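PDB 3ISM: CG8862, which is endonuclease G of the fruit fly, a mitochondrial, magnesium-dependent nuclease that probably cuts both DNA and RNA. Local coordinates for residues B[48-53]-B[122-126]; B[86-92]-B[179-184]. One frame throughout, in Å; residues are numbered along the deposited sequence.

Contact 1: residues B[48-53]-B[122-126]; sequences RVPHWV and SNMAP
Val49 and Pro50, at the start of strand 49-57 of the large mixed sheet, lie across residues 122-126, a 3-10 turn running into strand 124-127, which pairs antiparallel in the His-Me finger with strand 98-101, the strand that carries the predicted proton acceptor His101. The two segments run 104° apart and share no direct hydrogen bond, so side chains do most of the joining. The apolar part is Val49: its CG1 touches Ala125 CB at 3.8 Å and Pro126 CD at 3.9 Å. Pro50 packs against backbone oxygens instead, with CG 3.3 Å from Ser122 O and CD 3.5 Å from Met124 O. A glycine in place of Pro50 would probably open a gap over these two carbonyls and let the strand turn more freely here. Further along, the side chains of Val53 and Asn123 cross at about a right angle. With CG anti to the backbone N (chi1 -179°), Asn123 brings OD1 to 3.5 Å from Val53 CG1; both polar ends of the amide are hydrogen-bonded outside the two segments, ND2 to Thr118 O and Ala103 O. The polar link runs through one water, 2.7 Å from Arg48 O and 2.8 Å from Met124 O.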
loop_
_atom_site.group_PDB
_atom_site.type_symbol
_atom_site.label_atom_id
_atom_site.label_comp_id
_atom_site.label_asym_id
_atom_site.label_seq_id
_atom_site.Cartn_x
_atom_site.Cartn_y
_atom_site.Cartn_z
ATOM N N ARG B 48 0.963 -4.933 -8.422
ATOM C CA ARG B 48 0.810 -5.762 -9.629
ATOM C C ARG B 48 -0.553 -6.484 -9.691
ATOM O O ARG B 48 -0.643 -7.597 -10.228
ATOM C CB ARG B 48 1.993 -6.734 -9.813
ATOM C CG ARG B 48 3.300 -6.114 -10.363
ATOM C CD ARG B 48 3.981 -5.235 -9.352
ATOM N NE ARG B 48 5.438 -5.373 -9.294
ATOM C CZ ARG B 48 6.277 -4.351 -9.114
ATOM N NH1 ARG B 48 5.812 -3.113 -9.019
ATOM N NH2 ARG B 48 7.590 -4.562 -9.045
ATOM N N VAL B 49 -1.589 -5.828 -9.138
ATOM C CA VAL B 49 -2.991 -6.294 -9.141
ATOM C C VAL B 49 -3.892 -5.048 -9.264
ATOM O O VAL B 49 -3.395 -3.936 -9.187
ATOM C CB VAL B 49 -3.363 -7.062 -7.823
ATOM C CG1 VAL B 49 -2.450 -8.256 -7.607
ATOM C CG2 VAL B 49 -3.312 -6.152 -6.605
ATOM N N PRO B 50 -5.216 -5.226 -9.492
ATOM C CA PRO B 50 -6.037 -4.010 -9.480
ATOM C C PRO B 50 -6.096 -3.298 -8.114
ATOM O O PRO B 50 -5.955 -3.937 -7.085
ATOM C CB PRO B 50 -7.444 -4.534 -9.827
ATOM C CG PRO B 50 -7.223 -5.831 -10.512
ATOM C CD PRO B 50 -6.010 -6.424 -9.838
ATOM N N HIS B 51 -6.289 -1.984 -8.118
ATOM C CA HIS B 51 -6.878 -1.329 -6.946
ATOM C C HIS B 51 -8.353 -1.748 -6.874
ATOM O O HIS B 51 -8.844 -2.069 -5.818
ATOM C CB HIS B 51 -6.840 0.189 -7.063
ATOM C CG HIS B 51 -5.472 0.791 -6.931
ATOM N ND1 HIS B 51 -4.757 0.767 -5.753
ATOM C CD2 HIS B 51 -4.719 1.496 -7.817
ATOM C CE1 HIS B 51 -3.614 1.419 -5.918
ATOM N NE2 HIS B 51 -3.564 1.863 -7.166
ATOM N N TRP B 52 -9.049 -1.687 -8.009
ATOM C CA TRP B 52 -10.479 -2.000 -8.089
ATOM C C TRP B 52 -10.876 -2.285 -9.533
ATOM O O TRP B 52 -10.162 -1.900 -10.484
ATOM C CB TRP B 52 -11.365 -0.863 -7.517
ATOM C CG TRP B 52 -11.122 0.527 -8.086
ATOM C CD1 TRP B 52 -10.340 1.502 -7.544
ATOM C CD2 TRP B 52 -11.697 1.098 -9.275
ATOM N NE1 TRP B 52 -10.362 2.635 -8.328
ATOM C CE2 TRP B 52 -11.190 2.415 -9.397
ATOM C CE3 TRP B 52 -12.568 0.625 -10.255
ATOM C CZ2 TRP B 52 -11.529 3.256 -10.462
ATOM C CZ3 TRP B 52 -12.909 1.475 -11.324
ATOM C CH2 TRP B 52 -12.377 2.761 -11.418
ATOM N N VAL B 53 -11.992 -2.996 -9.701
ATOM C CA VAL B 53 -12.658 -3.027 -10.992
ATOM C C VAL B 53 -14.122 -2.603 -10.777
ATOM O O VAL B 53 -14.639 -2.685 -9.649
ATOM C CB VAL B 53 -12.606 -4.420 -11.667
ATOM C CG1 VAL B 53 -11.185 -4.860 -11.928
ATOM C CG2 VAL B 53 -13.348 -5.459 -10.822
ATOM N N SER B 122 -3.736 -8.310 -15.642
ATOM C CA SER B 122 -3.992 -7.084 -14.893
ATOM C C SER B 122 -5.340 -7.095 -14.176
ATOM O O SER B 122 -5.568 -6.270 -13.296
ATOM C CB SER B 122 -3.873 -5.854 -15.783
ATOM O OG SER B 122 -4.718 -5.959 -16.897
ATOM N N ASN B 123 -6.218 -8.030 -14.557
ATOM C CA ASN B 123 -7.517 -8.208 -13.899
ATOM C C ASN B 123 -7.422 -9.270 -12.793
ATOM O O ASN B 123 -8.416 -9.602 -12.155
ATOM C CB ASN B 123 -8.618 -8.536 -14.931
ATOM C CG ASN B 123 -10.029 -8.703 -14.294
ATOM O OD1 ASN B 123 -10.476 -7.879 -13.488
ATOM N ND2 ASN B 123 -10.724 -9.782 -14.673
ATOM N N MET B 124 -6.209 -9.778 -12.552
ATOM C CA MET B 124 -6.008 -10.892 -11.621
ATOM C C MET B 124 -5.356 -10.482 -10.322
ATOM O O MET B 124 -4.544 -9.554 -10.284
ATOM C CB MET B 124 -5.144 -11.994 -12.257
ATOM C CG MET B 124 -5.676 -12.525 -13.564
ATOM S SD MET B 124 -7.228 -13.385 -13.326
ATOM C CE MET B 124 -7.949 -13.123 -14.926
ATOM N N ALA B 125 -5.708 -11.198 -9.256
ATOM C CA ALA B 125 -4.966 -11.156 -7.997
ATOM C C ALA B 125 -4.845 -12.567 -7.445
ATOM O O ALA B 125 -5.720 -13.412 -7.694
ATOM C CB ALA B 125 -5.627 -10.224 -6.963
ATOM N N PRO B 126 -3.737 -12.844 -6.733
ATOM C CA PRO B 126 -3.560 -14.162 -6.135
ATOM C C PRO B 126 -4.661 -14.453 -5.136
ATOM O O PRO B 126 -4.863 -13.703 -4.179
ATOM C CB PRO B 126 -2.183 -14.067 -5.445
ATOM C CG PRO B 126 -1.474 -13.009 -6.217
ATOM C CD PRO B 126 -2.558 -11.993 -6.531
HETATM O O HOH W 1 -1.863 -9.846 -11.085
#

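Contact 2: residues B[86-92]-B[179-184]; sequences RSQNTDY and IGANTV
Asp91 reaches from the short, weakly bonded helix 89-92 into the turn around Asn182, and the contact is easiest to read along its side chain. CB starts against a methyl, Val184 CG2, at 3.9 Å. From there CG turns anti to the carbonyl carbon (chi1 -64°), which carries the carboxylate over to the turn. OD1 accepts the backbone N of Asn182 at 3.0 Å, on its syn side but well tilted from the carboxylate plane. It also lies against Gly180 CA, where any CB would clash with it. OD2 is gripped by two donors: Asn182 ND2 at 2.8 Å, a nearly straight bond (164°) to its syn lone pair, and Gln88 N at 2.8 Å on the anti side. The amide stands 76° from the carboxylate plane, and three N-H groups fix the acid's rotation. Beside this polar grip, Ile179 CD1 sits over one face of the Tyr92 ring, 4.1 Å from CD2, and Val184 CG1 comes 3.7 Å from Tyr92 OH. Tyr92 and Asn89 also pack on Phe286 of the CG4930 chain. What Asp91 holds is a beta-hairpin connection, a type I turn from Gly180 to Thr183 with a G1 bulge at Thr183 and Val184, joining strands 172-179 and 184-185.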
loop_
_atom_site.group_PDB
_atom_site.type_symbol
_atom_site.label_atom_id
_atom_site.label_comp_id
_atom_site.label_asym_id
_atom_site.label_seq_id
_atom_site.Cartn_x
_atom_site.Cartn_y
_atom_site.Cartn_z
ATOM N N ARG B 86 3.962 -5.299 -14.799
ATOM C CA ARG B 86 3.110 -6.396 -15.274
ATOM C C ARG B 86 3.262 -7.650 -14.447
ATOM O O ARG B 86 4.382 -8.111 -14.235
ATOM C CB ARG B 86 3.512 -6.806 -16.664
ATOM C CG ARG B 86 2.856 -6.069 -17.758
ATOM C CD ARG B 86 3.471 -6.492 -19.073
ATOM N NE ARG B 86 3.636 -5.332 -19.934
ATOM C CZ ARG B 86 4.248 -5.351 -21.107
ATOM N NH1 ARG B 86 4.752 -6.482 -21.581
ATOM N NH2 ARG B 86 4.328 -4.229 -21.810
ATOM N N SER B 87 2.153 -8.235 -14.020
ATOM C CA SER B 87 2.207 -9.624 -13.573
ATOM C C SER B 87 2.299 -10.560 -14.784
ATOM O O SER B 87 1.797 -10.246 -15.889
ATOM C CB SER B 87 1.018 -9.989 -12.686
ATOM O OG SER B 87 -0.212 -9.693 -13.330
ATOM N N GLN B 88 2.964 -11.696 -14.569
ATOM C CA GLN B 88 3.160 -12.700 -15.592
ATOM C C GLN B 88 2.702 -14.057 -15.078
ATOM O O GLN B 88 2.673 -14.297 -13.868
ATOM C CB GLN B 88 4.638 -12.755 -15.998
ATOM C CG GLN B 88 5.186 -11.434 -16.584
ATOM C CD GLN B 88 4.745 -11.198 -18.039
ATOM O OE1 GLN B 88 4.299 -12.121 -18.727
ATOM N NE2 GLN B 88 4.884 -9.957 -18.508
ATOM N N ASN B 89 2.344 -14.948 -15.993
ATOM C CA ASN B 89 2.034 -16.336 -15.627
ATOM C C ASN B 89 3.135 -16.987 -14.779
ATOM O O ASN B 89 2.824 -17.707 -13.830
ATOM C CB ASN B 89 1.699 -17.188 -16.862
ATOM C CG ASN B 89 0.298 -16.919 -17.388
ATOM O OD1 ASN B 89 -0.633 -16.672 -16.618
ATOM N ND2 ASN B 89 0.142 -16.958 -18.705
ATOM N N THR B 90 4.401 -16.677 -15.080
ATOM C CA THR B 90 5.539 -17.144 -14.263
ATOM C C THR B 90 5.428 -16.807 -12.771
ATOM O O THR B 90 5.871 -17.587 -11.929
ATOM C CB THR B 90 6.920 -16.642 -14.781
ATOM O OG1 THR B 90 6.932 -15.205 -14.861
ATOM C CG2 THR B 90 7.246 -17.234 -16.128
ATOM N N ASP B 91 4.819 -15.668 -12.446
ATOM C CA ASP B 91 4.651 -15.242 -11.049
ATOM C C ASP B 91 3.703 -16.126 -10.238
ATOM O O ASP B 91 3.895 -16.312 -9.034
ATOM C CB ASP B 91 4.139 -13.804 -10.989
ATOM C CG ASP B 91 5.132 -12.795 -11.566
ATOM O OD1 ASP B 91 6.315 -12.839 -11.176
ATOM O OD2 ASP B 91 4.707 -11.945 -12.387
ATOM N N TYR B 92 2.682 -16.647 -10.915
ATOM C CA TYR B 92 1.596 -17.422 -10.301
ATOM C C TYR B 92 1.863 -18.918 -10.307
ATOM O O TYR B 92 1.292 -19.647 -9.483
ATOM C CB TYR B 92 0.297 -17.197 -11.076
ATOM C CG TYR B 92 -0.375 -15.889 -10.786
ATOM C CD1 TYR B 92 -0.073 -14.749 -11.528
ATOM C CD2 TYR B 92 -1.308 -15.781 -9.760
ATOM C CE1 TYR B 92 -0.698 -13.525 -11.259
ATOM C CE2 TYR B 92 -1.937 -14.568 -9.491
ATOM C CZ TYR B 92 -1.621 -13.449 -10.242
ATOM O OH TYR B 92 -2.241 -12.256 -9.971
ATOM N N ILE B 179 4.454 -12.734 -4.526
ATOM C CA ILE B 179 4.888 -13.910 -5.274
ATOM C C ILE B 179 5.618 -13.587 -6.588
ATOM O O ILE B 179 5.298 -12.621 -7.273
ATOM C CB ILE B 179 3.705 -14.902 -5.523
ATOM C CG1 ILE B 179 2.572 -14.218 -6.297
ATOM C CG2 ILE B 179 3.194 -15.465 -4.189
ATOM C CD1 ILE B 179 1.444 -15.178 -6.749
ATOM N N GLY B 180 6.599 -14.419 -6.917
ATOM C CA GLY B 180 7.304 -14.354 -8.192
ATOM C C GLY B 180 8.313 -13.228 -8.265
ATOM O O GLY B 180 8.358 -12.357 -7.383
ATOM N N ALA B 181 9.109 -13.242 -9.332
ATOM C CA ALA B 181 10.089 -12.179 -9.605
ATOM C C ALA B 181 9.438 -10.808 -9.689
ATOM O O ALA B 181 10.053 -9.813 -9.345
ATOM C CB ALA B 181 10.874 -12.483 -10.886
ATOM N N ASN B 182 8.180 -10.750 -10.106
ATOM C CA ASN B 182 7.490 -9.463 -10.184
ATOM C C ASN B 182 6.813 -9.047 -8.890
ATOM O O ASN B 182 6.128 -8.048 -8.856
ATOM C CB ASN B 182 6.534 -9.417 -11.375
ATOM C CG ASN B 182 7.273 -9.554 -12.712
ATOM O OD1 ASN B 182 8.232 -8.833 -12.961
ATOM N ND2 ASN B 182 6.842 -10.491 -13.552
ATOM N N THR B 183 7.047 -9.806 -7.821
ATOM C CA THR B 183 6.501 -9.508 -6.500
ATOM C C THR B 183 5.026 -9.115 -6.542
ATOM O O THR B 183 4.646 -8.021 -6.148
ATOM C CB THR B 183 7.343 -8.452 -5.740
ATOM O OG1 THR B 183 7.232 -7.193 -6.396
ATOM C CG2 THR B 183 8.839 -8.857 -5.703
ATOM N N VAL B 184 4.197 -10.028 -7.034
ATOM C CA VAL B 184 2.753 -9.798 -7.083
ATOM C C VAL B 184 2.182 -9.956 -5.662
ATOM O O VAL B 184 2.399 -10.979 -5.017
ATOM C CB VAL B 184 2.071 -10.742 -8.105
ATOM C CG1 VAL B 184 0.532 -10.488 -8.183
ATOM C CG2 VAL B 184 2.692 -10.546 -9.468
#

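The centres of the two contacts lie 12 Å apart, contact 1 deep in the chain and contact 2 nearer its periphery. Their segments alternate in sequence, 48-53, 86-92, 122-126, 179-184, so the chain weaves between them. They also touch: Arg48 NE probably hydrogen-bonds to Asn182 O at 2.8 Å, and Tyr92 OH packs on Ala125 CA and Pro126 CD. Val184 reaches both Val49 and Pro126. The large mixed sheet and the hairpin of 172-179 with 184-185 thus meet around strand 124-127 of the His-Me finger, whose Met124 side chain lies about 7 Å from the magnesium ion; that of Tyr92 is about 11 Å away. Other chains adjoin too: Arg48 NH2 bonds to Arg233 O of the second subunit, and CG4930 packs against contact 2.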